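Local coordinates for kinesin-like protein KAR3 (Saccharomyces cerevisiae, PDB 1F9V), which is a kinesin-related motor protein whose motor domain binds ADP and magnesium and probably couples ATP hydrolysis to movement along microtubules, at residues Y8-P13 / F315-P320. The protein carries 2 engineered substitutions. Residues are numbered along the deposited sequence; the frame is centred on the assembly and turned at random.
Sequences YCRIRP and FVNISP. With ADP (adenosine-5'-diphosphate), chain C.
Val-316 N donates to Tyr-8 O at 2.8 Å, the first of four backbone hydrogen bonds that lace the two strands in parallel. Arg-10 N then reaches Val-316 O, Ile-318 N reaches Arg-10 O, and the last, Arg-12 N to Ile-318 O (3.1 Å), carries the pairing one residue past strand 8-11. A water bridges Arg-10 O and Asn-317 ND2.

Apolar packing differs on the two faces. Beside helix 66-77, Phe-315 presents CE2 to the edge of the Tyr-8 ring, 4.0 Å from CD2, while its CE1 sits 3.5 Å from Arg-10 CB. On the face toward helix 325-338, Ile-318 CG1 lies between backbone N and carbonyl carbon (chi1 58°), which brings CD1 to 3.5 Å from Ile-11 CG1 and also against Cys-9 SG. Ile-11 CG2 presses tightly on Pro-320 CB (3.4 Å).

These are neighbouring strands of the central kinesin motor sheet, and their C-terminal ends border the nucleotide pocket. There Pro-13 CD packs 3.4 Å from adenine C6, and Arg-12 CB lies near N7.

The Arg-12 guanidinium lays one face over Ser-319 CB and bonds Pro-13 O in its own plane through NH1 (2.9 Å); NE hydrogen-bonds Gly-95 O, and NH2 forms a salt bridge with Glu-19. An alanine here would probably leave Glu-19 without its charge partner and open a gap between Ser-319 and the ribose.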
ATOM      1  N   TYR A   8       0.302   6.149   7.164  1.00  7.89           N
ATOM      2  CA  TYR A   8       1.682   6.297   7.635  1.00  8.30           C
ATOM      3  C   TYR A   8       2.459   7.033   6.553  1.00  9.59           C
ATOM      4  O   TYR A   8       2.211   6.846   5.357  1.00  9.89           O
ATOM      5  CB  TYR A   8       2.379   4.947   7.828  1.00  8.82           C
ATOM      6  CG  TYR A   8       1.871   4.069   8.945  1.00  8.24           C
ATOM      7  CD1 TYR A   8       0.954   4.533   9.887  1.00  8.14           C
ATOM      8  CD2 TYR A   8       2.323   2.756   9.059  1.00  9.20           C
ATOM      9  CE1 TYR A   8       0.504   3.704  10.919  1.00  9.21           C
ATOM     10  CE2 TYR A   8       1.882   1.926  10.079  1.00  8.73           C
ATOM     11  CZ  TYR A   8       0.976   2.398  11.000  1.00  8.55           C
ATOM     12  OH  TYR A   8       0.542   1.552  11.999  1.00 12.31           O
ATOM     13  N   CYS A   9       3.393   7.880   6.966  1.00  8.65           N
ATOM     14  CA  CYS A   9       4.237   8.580   6.013  1.00  7.70           C
ATOM     15  C   CYS A   9       5.656   8.082   6.273  1.00  7.36           C
ATOM     16  O   CYS A   9       6.020   7.828   7.424  1.00  8.42           O
ATOM     17  CB  CYS A   9       4.171  10.094   6.236  1.00  9.18           C
ATOM     18  SG  CYS A   9       5.383  11.042   5.259  1.00 13.50           S
ATOM     19  N   ARG A  10       6.445   7.906   5.220  1.00  7.42           N
ATOM     20  CA  ARG A  10       7.824   7.477   5.403  1.00  7.53           C
ATOM     21  C   ARG A  10       8.776   8.296   4.559  1.00  8.81           C
ATOM     22  O   ARG A  10       8.645   8.362   3.334  1.00  7.84           O
ATOM     23  CB  ARG A  10       8.017   6.003   5.052  1.00  7.88           C
ATOM     24  CG  ARG A  10       9.476   5.573   5.213  1.00  9.13           C
ATOM     25  CD  ARG A  10       9.763   4.187   4.652  1.00 10.07           C
ATOM     26  NE  ARG A  10      10.993   3.645   5.221  1.00  9.50           N
ATOM     27  CZ  ARG A  10      11.388   2.384   5.089  1.00 11.26           C
ATOM     28  NH1 ARG A  10      10.648   1.520   4.397  1.00  9.99           N
ATOM     29  NH2 ARG A  10      12.512   1.978   5.660  1.00  8.01           N
ATOM     30  N   ILE A  11       9.738   8.929   5.223  1.00  9.40           N
ATOM     31  CA  ILE A  11      10.745   9.723   4.534  1.00  9.76           C
ATOM     32  C   ILE A  11      11.950   8.809   4.351  1.00  8.93           C
ATOM     33  O   ILE A  11      12.504   8.305   5.331  1.00 10.33           O
ATOM     34  CB  ILE A  11      11.181  10.956   5.374  1.00 10.54           C
ATOM     35  CG1 ILE A  11       9.961  11.819   5.709  1.00 11.27           C
ATOM     36  CG2 ILE A  11      12.220  11.773   4.604  1.00 10.26           C
ATOM     37  CD1 ILE A  11      10.162  12.737   6.895  1.00 11.52           C
ATOM     38  N   ARG A  12      12.345   8.567   3.110  1.00  9.16           N
ATOM     39  CA  ARG A  12      13.498   7.715   2.868  1.00  9.93           C
ATOM     40  C   ARG A  12      14.778   8.520   3.063  1.00 12.04           C
ATOM     41  O   ARG A  12      14.752   9.751   3.066  1.00 11.34           O
ATOM     42  CB  ARG A  12      13.475   7.176   1.436  1.00  9.74           C
ATOM     43  CG  ARG A  12      13.657   8.241   0.359  1.00  8.49           C
ATOM     44  CD  ARG A  12      14.241   7.651  -0.925  1.00 10.13           C
ATOM     45  NE  ARG A  12      14.151   8.552  -2.074  1.00  9.89           N
ATOM     46  CZ  ARG A  12      14.961   9.588  -2.285  1.00 12.33           C
ATOM     47  NH1 ARG A  12      15.933   9.862  -1.418  1.00 12.41           N
ATOM     48  NH2 ARG A  12      14.807  10.346  -3.366  1.00 10.79           N
ATOM     49  N   PRO A  13      15.906   7.832   3.302  1.00 13.74           N
ATOM     50  CA  PRO A  13      17.174   8.547   3.472  1.00 13.09           C
ATOM     51  C   PRO A  13      17.514   9.259   2.163  1.00 14.23           C
ATOM     52  O   PRO A  13      17.109   8.828   1.081  1.00 12.53           O
ATOM     53  CB  PRO A  13      18.185   7.439   3.789  1.00 13.55           C
ATOM     54  CG  PRO A  13      17.356   6.278   4.266  1.00 13.45           C
ATOM     55  CD  PRO A  13      16.052   6.381   3.516  1.00 13.42           C
ATOM     56  N   PHE A 315       0.334   3.897   2.844  1.00  9.38           N
ATOM     57  CA  PHE A 315       1.735   4.138   3.158  1.00  9.41           C
ATOM     58  C   PHE A 315       2.297   5.164   2.172  1.00  8.55           C
ATOM     59  O   PHE A 315       2.609   4.827   1.031  1.00  9.43           O
ATOM     60  CB  PHE A 315       2.496   2.808   3.050  1.00 11.75           C
ATOM     61  CG  PHE A 315       3.682   2.712   3.954  1.00 10.51           C
ATOM     62  CD1 PHE A 315       4.876   3.337   3.609  1.00 14.22           C
ATOM     63  CD2 PHE A 315       3.615   2.004   5.145  1.00 12.53           C
ATOM     64  CE1 PHE A 315       5.995   3.256   4.446  1.00 14.07           C
ATOM     65  CE2 PHE A 315       4.725   1.917   5.987  1.00 12.99           C
ATOM     66  CZ  PHE A 315       5.918   2.546   5.634  1.00 13.22           C
ATOM     67  N   VAL A 316       2.434   6.413   2.612  1.00  7.42           N
ATOM     68  CA  VAL A 316       2.931   7.461   1.728  1.00  7.36           C
ATOM     69  C   VAL A 316       4.432   7.700   1.850  1.00  8.40           C
ATOM     70  O   VAL A 316       4.936   8.166   2.876  1.00  9.38           O
ATOM     71  CB  VAL A 316       2.156   8.778   1.946  1.00  7.96           C
ATOM     72  CG1 VAL A 316       2.676   9.859   1.012  1.00  8.08           C
ATOM     73  CG2 VAL A 316       0.671   8.543   1.685  1.00 10.06           C
ATOM     74  N   ASN A 317       5.130   7.358   0.773  1.00  7.49           N
ATOM     75  CA  ASN A 317       6.572   7.483   0.677  1.00  7.85           C
ATOM     76  C   ASN A 317       6.958   8.833   0.116  1.00  8.04           C
ATOM     77  O   ASN A 317       6.387   9.288  -0.876  1.00  7.24           O
ATOM     78  CB  ASN A 317       7.123   6.394  -0.245  1.00  9.16           C
ATOM     79  CG  ASN A 317       6.899   5.005   0.303  1.00 10.51           C
ATOM     80  OD1 ASN A 317       6.014   4.279  -0.150  1.00 10.60           O
ATOM     81  ND2 ASN A 317       7.703   4.624   1.287  1.00  9.82           N
ATOM     82  N   ILE A 318       7.937   9.475   0.748  1.00  8.68           N
ATOM     83  CA  ILE A 318       8.407  10.764   0.262  1.00  8.34           C
ATOM     84  C   ILE A 318       9.918  10.880   0.357  1.00  9.07           C
ATOM     85  O   ILE A 318      10.561  10.232   1.188  1.00  8.34           O
ATOM     86  CB  ILE A 318       7.778  11.955   1.029  1.00  9.03           C
ATOM     87  CG1 ILE A 318       8.085  11.854   2.517  1.00  8.76           C
ATOM     88  CG2 ILE A 318       6.268  12.015   0.770  1.00  9.37           C
ATOM     89  CD1 ILE A 318       7.797  13.148   3.267  1.00 10.67           C
ATOM     90  N   SER A 319      10.476  11.693  -0.530  1.00  9.02           N
ATOM     91  CA  SER A 319      11.905  11.951  -0.541  1.00 11.07           C
ATOM     92  C   SER A 319      12.144  13.117   0.422  1.00 11.88           C
ATOM     93  O   SER A 319      11.269  13.961   0.613  1.00 11.54           O
ATOM     94  CB  SER A 319      12.349  12.345  -1.947  1.00 11.52           C
ATOM     95  OG  SER A 319      13.490  13.191  -1.906  1.00 14.25           O
ATOM     96  N   PRO A 320      13.325  13.167   1.059  1.00 12.98           N
ATOM     97  CA  PRO A 320      13.622  14.263   1.991  1.00 13.67           C
ATOM     98  C   PRO A 320      14.270  15.459   1.283  1.00 14.34           C
ATOM     99  O   PRO A 320      14.471  16.514   1.888  1.00 15.86           O
ATOM    100  CB  PRO A 320      14.599  13.627   2.964  1.00 13.78           C
ATOM    101  CG  PRO A 320      15.392  12.688   2.075  1.00 13.77           C
ATOM    102  CD  PRO A 320      14.438  12.199   0.993  1.00 13.04           C
TER
HETATM  103  PB  ADP C 999      10.001   3.925  -5.991  1.00 11.29           P
HETATM  104  O1B ADP C 999       9.088   4.768  -5.178  1.00  9.77           O
HETATM  105  O2B ADP C 999       9.526   2.391  -5.963  1.00 11.48           O
HETATM  106  O3B ADP C 999      10.124   4.436  -7.380  1.00 11.97           O
HETATM  107  PA  ADP C 999      12.435   2.713  -5.011  1.00 14.23           P
HETATM  108  O1A ADP C 999      11.970   1.954  -3.850  1.00 14.72           O
HETATM  109  O2A ADP C 999      12.556   1.819  -6.160  1.00 18.36           O
HETATM  110  O3A ADP C 999      11.425   3.886  -5.318  1.00 12.72           O
HETATM  111  O5' ADP C 999      13.862   3.340  -4.739  1.00 18.24           O
HETATM  112  C5' ADP C 999      14.264   4.710  -4.795  1.00 16.12           C
HETATM  113  C4' ADP C 999      15.776   4.677  -4.421  1.00 16.79           C
HETATM  114  O4' ADP C 999      15.850   4.991  -3.026  1.00 13.89           O
HETATM  115  C3' ADP C 999      16.413   3.279  -4.551  1.00 17.73           C
HETATM  116  O3' ADP C 999      17.779   3.337  -4.995  1.00 21.75           O
HETATM  117  C2' ADP C 999      16.313   2.669  -3.164  1.00 17.76           C
HETATM  118  O2' ADP C 999      17.274   1.626  -2.923  1.00 19.87           O
HETATM  119  C1' ADP C 999      16.414   3.894  -2.267  1.00 15.25           C
HETATM  120  N9  ADP C 999      15.598   3.773  -1.019  1.00 14.49           N
HETATM  121  C8  ADP C 999      14.266   3.965  -0.962  1.00 12.87           C
HETATM  122  N7  ADP C 999      13.852   3.817   0.281  1.00 11.72           N
HETATM  123  C5  ADP C 999      14.884   3.534   1.033  1.00 12.43           C
HETATM  124  C6  ADP C 999      15.077   3.286   2.384  1.00 12.32           C
HETATM  125  N6  ADP C 999      14.036   3.312   3.221  1.00 12.50           N
HETATM  126  N1  ADP C 999      16.331   3.011   2.860  1.00 14.07           N
HETATM  127  C2  ADP C 999      17.407   2.978   2.048  1.00 14.30           C
HETATM  128  N3  ADP C 999      17.237   3.224   0.734  1.00 14.98           N
HETATM  129  C4  ADP C 999      16.019   3.499   0.196  1.00 13.64           C
HETATM  130  O   HOH W   1      10.136   6.530   1.548  1.00 10.20           O